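Carbon monoxide dehydrogenase (Thermococcus sp. AM4, PDB 6T7J) probably catalyses the reversible, ferredoxin-dependent oxidation of carbon monoxide to carbon dioxide, and is captured here without nickel in its cluster C. Local coordinates at residues V474-T479 with P514-M519; V446-C451 with G480-A485. All coordinates share one frame; numbering follows the deposited sequence.

Interaction 1 of 2, residues V474-T479 with P514-M519; sequences VLVVGT and PPCLHM
V477 packs its side chain against both L517 and M519. Its CG1 lies beside the backbone N (chi1 -48°) and rests 3.7 Å from L517 CB. The other flank faces the thioether, with M519 SD 3.6 Å from both CB and CG2 of V477. With chi2 extended (-165°), M519 carries its sulfur up against the valine; the bend at chi3 then turns only the terminal CE. L517 fits against the hollow between V477 and L475. The L475 side chain crosses it at about a right angle, its CD1 4.2 Å from L517 CG. These four residues form one interlocked patch, and I528 of helix 525-538 covers V477 and M519.

The backbones run parallel. Strand 516-518 is the outermost strand, within this chain, of a Rossmann-like parallel sheet, and it pairs with 474-478. L517 N donates to V476 O (2.9 Å). G478 N donates to L517 O, and M519 N donates to G478 O (2.9 Å). The V476 N to P515 O bond is weak.

On the reverse face C516 SG rests 4.0 Å from V476 CB, and I470 of helix 460-471 packs on both. H518 turns its NE2 to N308.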
loop_
_atom_site.group_PDB
_atom_site.type_symbol
_atom_site.label_atom_id
_atom_site.label_comp_id
_atom_site.label_asym_id
_atom_site.label_seq_id
_atom_site.Cartn_x
_atom_site.Cartn_y
_atom_site.Cartn_z
ATOM N N VAL A 474 -4.499 -34.626 18.127
ATOM C CA VAL A 474 -4.634 -33.697 17.010
ATOM C C VAL A 474 -3.251 -33.481 16.410
ATOM O O VAL A 474 -2.349 -32.970 17.086
ATOM C CB VAL A 474 -5.257 -32.360 17.440
ATOM C CG1 VAL A 474 -5.470 -31.462 16.232
ATOM C CG2 VAL A 474 -6.568 -32.594 18.175
ATOM N N LEU A 475 -3.086 -33.873 15.147
ATOM C CA LEU A 475 -1.816 -33.692 14.456
ATOM C C LEU A 475 -1.537 -32.208 14.259
ATOM O O LEU A 475 -2.330 -31.489 13.631
ATOM C CB LEU A 475 -1.833 -34.425 13.118
ATOM C CG LEU A 475 -0.615 -34.253 12.208
ATOM C CD1 LEU A 475 0.664 -34.699 12.909
ATOM C CD2 LEU A 475 -0.814 -35.020 10.911
ATOM N N VAL A 476 -0.409 -31.757 14.793
ATOM C CA VAL A 476 0.014 -30.366 14.762
ATOM C C VAL A 476 1.053 -30.210 13.664
ATOM O O VAL A 476 2.097 -30.879 13.692
ATOM C CB VAL A 476 0.581 -29.936 16.126
ATOM C CG1 VAL A 476 1.148 -28.547 16.069
ATOM C CG2 VAL A 476 -0.493 -30.006 17.183
ATOM N N VAL A 477 0.786 -29.349 12.686
ATOM C CA VAL A 477 1.801 -28.913 11.740
ATOM C C VAL A 477 1.933 -27.408 11.896
ATOM O O VAL A 477 1.083 -26.756 12.504
ATOM C CB VAL A 477 1.468 -29.288 10.281
ATOM C CG1 VAL A 477 1.063 -30.749 10.184
ATOM C CG2 VAL A 477 0.378 -28.385 9.736
ATOM N N GLY A 478 3.009 -26.848 11.365
ATOM C CA GLY A 478 3.139 -25.403 11.472
ATOM C C GLY A 478 4.409 -24.870 10.851
ATOM O O GLY A 478 5.319 -25.620 10.478
ATOM N N THR A 479 4.458 -23.540 10.774
ATOM C CA THR A 479 5.553 -22.827 10.122
ATOM C C THR A 479 6.073 -21.703 11.010
ATOM O O THR A 479 5.496 -21.375 12.050
ATOM C CB THR A 479 5.135 -22.229 8.769
ATOM O OG1 THR A 479 4.436 -20.996 8.987
ATOM C CG2 THR A 479 4.247 -23.189 7.985
ATOM N N PRO A 514 7.575 -37.079 14.190
ATOM C CA PRO A 514 7.166 -36.469 15.459
ATOM C C PRO A 514 5.693 -36.110 15.425
ATOM O O PRO A 514 5.074 -36.108 14.350
ATOM C CB PRO A 514 8.047 -35.211 15.553
ATOM C CG PRO A 514 9.094 -35.366 14.489
ATOM C CD PRO A 514 8.468 -36.195 13.424
ATOM N N PRO A 515 5.083 -35.813 16.578
ATOM C CA PRO A 515 3.692 -35.338 16.573
ATOM C C PRO A 515 3.539 -33.888 16.139
ATOM O O PRO A 515 2.399 -33.416 16.012
ATOM C CB PRO A 515 3.257 -35.525 18.033
ATOM C CG PRO A 515 4.516 -35.391 18.809
ATOM C CD PRO A 515 5.611 -35.962 17.948
ATOM N N CYS A 516 4.640 -33.169 15.919
ATOM C CA CYS A 516 4.612 -31.790 15.445
ATOM C C CYS A 516 5.470 -31.697 14.192
ATOM O O CYS A 516 6.655 -32.045 14.224
ATOM C CB CYS A 516 5.113 -30.824 16.522
ATOM S SG CYS A 516 4.067 -30.756 18.000
ATOM N N LEU A 517 4.876 -31.224 13.099
ATOM C CA LEU A 517 5.503 -31.238 11.781
ATOM C C LEU A 517 5.925 -29.823 11.392
ATOM O O LEU A 517 5.079 -28.945 11.168
ATOM C CB LEU A 517 4.560 -31.843 10.742
ATOM C CG LEU A 517 4.115 -33.285 11.016
ATOM C CD1 LEU A 517 3.371 -33.867 9.827
ATOM C CD2 LEU A 517 5.303 -34.164 11.387
ATOM N N HIS A 518 7.238 -29.615 11.308
ATOM C CA HIS A 518 7.816 -28.371 10.810
ATOM C C HIS A 518 7.672 -28.342 9.294
ATOM O O HIS A 518 8.335 -29.109 8.588
ATOM C CB HIS A 518 9.283 -28.277 11.221
ATOM C CG HIS A 518 9.897 -26.932 10.990
ATOM N ND1 HIS A 518 9.332 -25.980 10.167
ATOM C CD2 HIS A 518 11.038 -26.382 11.470
ATOM C CE1 HIS A 518 10.098 -24.905 10.150
ATOM N NE2 HIS A 518 11.139 -25.121 10.934
ATOM N N MET A 519 6.815 -27.458 8.784
ATOM C CA MET A 519 6.546 -27.390 7.356
ATOM C C MET A 519 7.245 -26.220 6.671
ATOM O O MET A 519 7.027 -25.999 5.475
ATOM C CB MET A 519 5.037 -27.334 7.113
ATOM C CG MET A 519 4.316 -28.580 7.599
ATOM S SD MET A 519 2.643 -28.757 6.958
ATOM C CE MET A 519 2.973 -29.275 5.274
#

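Interaction 2 of 2, residues V446-C451 with G480-A485; sequences VGIVGC and GCWSIA. With MSK (Broken Fe4S4 cluster), chain F.
C451 and C481 meet beside the broken Fe4S4 cluster, with C451 C 4.4 Å from C481 CB, and both bind it. C451 SG holds one iron, FE3, at 2.4 Å. C481 SG holds another, FE2, at 2.4 Å. The carbonyl O of G450 lies close to both cysteines. It is 3.2 Å from the cluster sulfide S5 and accepts a weak, bent hydrogen bond from C481 N. G480 has positive phi, and a side chain there would press against S5. The N-terminal end of helix 480-489 lies by the cluster and may favour negative charge there.

The next shell is I448 and W482. W482 has CG anti to its backbone N (chi1 171°), which lays the indole beneath I448. I448 CB sits 3.5 Å from the centroid of the five-membered ring, 3° off its normal, a CH-pi contact over the face. I448 CG2 approaches W482 CD1 to 3.3 Å, and I448 CD1 reaches W482 NE1 at 3.5 Å. An alanine in place of W482 would probably open a gap under I448 and leave the start of the cysteine-bearing helix less firmly seated.

H462 ties the shells together. It donates to C451 O through NE2, and its ring meets the indole at about 75°. A466 of helix 460-471 packs on both I448 and W482. Strand 444-448 runs between strands 474-478 and 548-552 of the parallel sheet, and V476 of the former touches both I448 and W482.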
loop_
_atom_site.group_PDB
_atom_site.type_symbol
_atom_site.label_atom_id
_atom_site.label_comp_id
_atom_site.label_asym_id
_atom_site.label_seq_id
_atom_site.Cartn_x
_atom_site.Cartn_y
_atom_site.Cartn_z
ATOM N N VAL A 446 -4.036 -29.296 12.744
ATOM C CA VAL A 446 -4.035 -27.865 13.021
ATOM C C VAL A 446 -2.696 -27.279 12.601
ATOM O O VAL A 446 -1.638 -27.780 13.000
ATOM C CB VAL A 446 -4.324 -27.557 14.501
ATOM C CG1 VAL A 446 -4.110 -26.075 14.781
ATOM C CG2 VAL A 446 -5.746 -27.957 14.850
ATOM N N GLY A 447 -2.746 -26.223 11.793
ATOM C CA GLY A 447 -1.559 -25.477 11.433
ATOM C C GLY A 447 -1.335 -24.289 12.345
ATOM O O GLY A 447 -2.196 -23.413 12.465
ATOM N N ILE A 448 -0.181 -24.254 13.001
ATOM C CA ILE A 448 0.197 -23.161 13.885
ATOM C C ILE A 448 1.332 -22.382 13.231
ATOM O O ILE A 448 2.340 -22.961 12.798
ATOM C CB ILE A 448 0.586 -23.668 15.283
ATOM C CG1 ILE A 448 -0.337 -24.816 15.703
ATOM C CG2 ILE A 448 0.474 -22.541 16.287
ATOM C CD1 ILE A 448 -0.048 -25.363 17.086
ATOM N N VAL A 449 1.148 -21.070 13.131
ATOM C CA VAL A 449 2.043 -20.172 12.422
ATOM C C VAL A 449 2.154 -18.886 13.230
ATOM O O VAL A 449 1.498 -18.719 14.261
ATOM C CB VAL A 449 1.546 -19.867 10.992
ATOM C CG1 VAL A 449 1.293 -21.155 10.214
ATOM C CG2 VAL A 449 0.281 -19.022 11.044
ATOM N N GLY A 450 2.984 -17.970 12.758
ATOM C CA GLY A 450 2.952 -16.608 13.247
ATOM C C GLY A 450 4.251 -16.185 13.899
ATOM O O GLY A 450 5.244 -16.918 13.930
ATOM N N CYS A 451 4.213 -14.982 14.461
ATOM C CA CYS A 451 5.356 -14.227 14.936
ATOM C C CYS A 451 5.567 -14.435 16.437
ATOM O O CYS A 451 5.037 -15.381 17.031
ATOM C CB CYS A 451 5.130 -12.752 14.594
ATOM S SG CYS A 451 4.325 -12.492 13.003
ATOM N N GLY A 480 7.191 -21.120 10.574
ATOM C CA GLY A 480 7.694 -19.867 11.103
ATOM C C GLY A 480 8.229 -19.950 12.523
ATOM O O GLY A 480 8.803 -20.958 12.965
ATOM N N CYS A 481 8.046 -18.847 13.251
ATOM C CA CYS A 481 8.562 -18.781 14.607
ATOM C C CYS A 481 7.812 -19.716 15.547
ATOM O O CYS A 481 8.375 -20.112 16.573
ATOM C CB CYS A 481 8.530 -17.338 15.117
ATOM S SG CYS A 481 9.695 -16.224 14.261
ATOM N N TRP A 482 6.579 -20.116 15.213
ATOM C CA TRP A 482 5.985 -21.229 15.947
ATOM C C TRP A 482 6.835 -22.474 15.806
ATOM O O TRP A 482 7.034 -23.212 16.779
ATOM C CB TRP A 482 4.566 -21.554 15.480
ATOM C CG TRP A 482 4.108 -22.848 16.141
ATOM C CD1 TRP A 482 3.515 -22.973 17.364
ATOM C CD2 TRP A 482 4.283 -24.190 15.648
ATOM N NE1 TRP A 482 3.279 -24.296 17.648
ATOM C CE2 TRP A 482 3.747 -25.063 16.615
ATOM C CE3 TRP A 482 4.830 -24.732 14.481
ATOM C CZ2 TRP A 482 3.742 -26.445 16.450
ATOM C CZ3 TRP A 482 4.826 -26.107 14.322
ATOM C CH2 TRP A 482 4.281 -26.947 15.297
ATOM N N SER A 483 7.314 -22.760 14.594
ATOM C CA SER A 483 8.120 -23.955 14.409
ATOM C C SER A 483 9.457 -23.824 15.125
ATOM O O SER A 483 9.950 -24.797 15.696
ATOM C CB SER A 483 8.315 -24.244 12.924
ATOM O OG SER A 483 7.061 -24.374 12.285
ATOM N N ILE A 484 10.032 -22.621 15.134
ATOM C CA ILE A 484 11.258 -22.427 15.915
ATOM C C ILE A 484 10.992 -22.675 17.396
ATOM O O ILE A 484 11.799 -23.315 18.087
ATOM C CB ILE A 484 11.846 -21.026 15.666
ATOM C CG1 ILE A 484 12.121 -20.825 14.177
ATOM C CG2 ILE A 484 13.131 -20.844 16.459
ATOM C CD1 ILE A 484 12.594 -19.432 13.829
ATOM N N ALA A 485 9.853 -22.199 17.906
ATOM C CA ALA A 485 9.511 -22.405 19.311
ATOM C C ALA A 485 9.310 -23.884 19.620
ATOM O O ALA A 485 9.816 -24.400 20.626
ATOM C CB ALA A 485 8.255 -21.609 19.663
HETATM S S1 MSK F . 9.870 -14.201 10.691
HETATM S S3 MSK F . 6.693 -12.890 10.190
HETATM S S4 MSK F . 8.135 -12.650 13.295
HETATM S S5 MSK F . 7.252 -15.635 11.800
HETATM FE FE1 MSK F . 8.968 -14.872 8.731
HETATM FE FE2 MSK F . 8.852 -14.637 12.737
HETATM FE FE3 MSK F . 6.394 -13.506 12.308
HETATM FE FE4 MSK F . 8.605 -12.389 11.213
#

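In the fold
Interactions 1 and 2 have centres 9 Å apart and share one parallel sheet. Strand 474-478 pairs with 516-518 on one side and with 444-448 on the other, with V477 O 2.8 Å from I448 N and V477 N 2.9 Å from V446 O, both probable hydrogen bonds. It then leads directly into helix 480-489, which brings C481 to the cluster. V476 CG1 packs 3.4 Å from W482 CZ2. N308 also joins the two: it bonds H518 and, weakly, G480 O. Interaction 2 supplies cluster ligands. Interaction 1 stands further back, with the nearest atoms of the T479 side chain and the cluster about 7 Å apart.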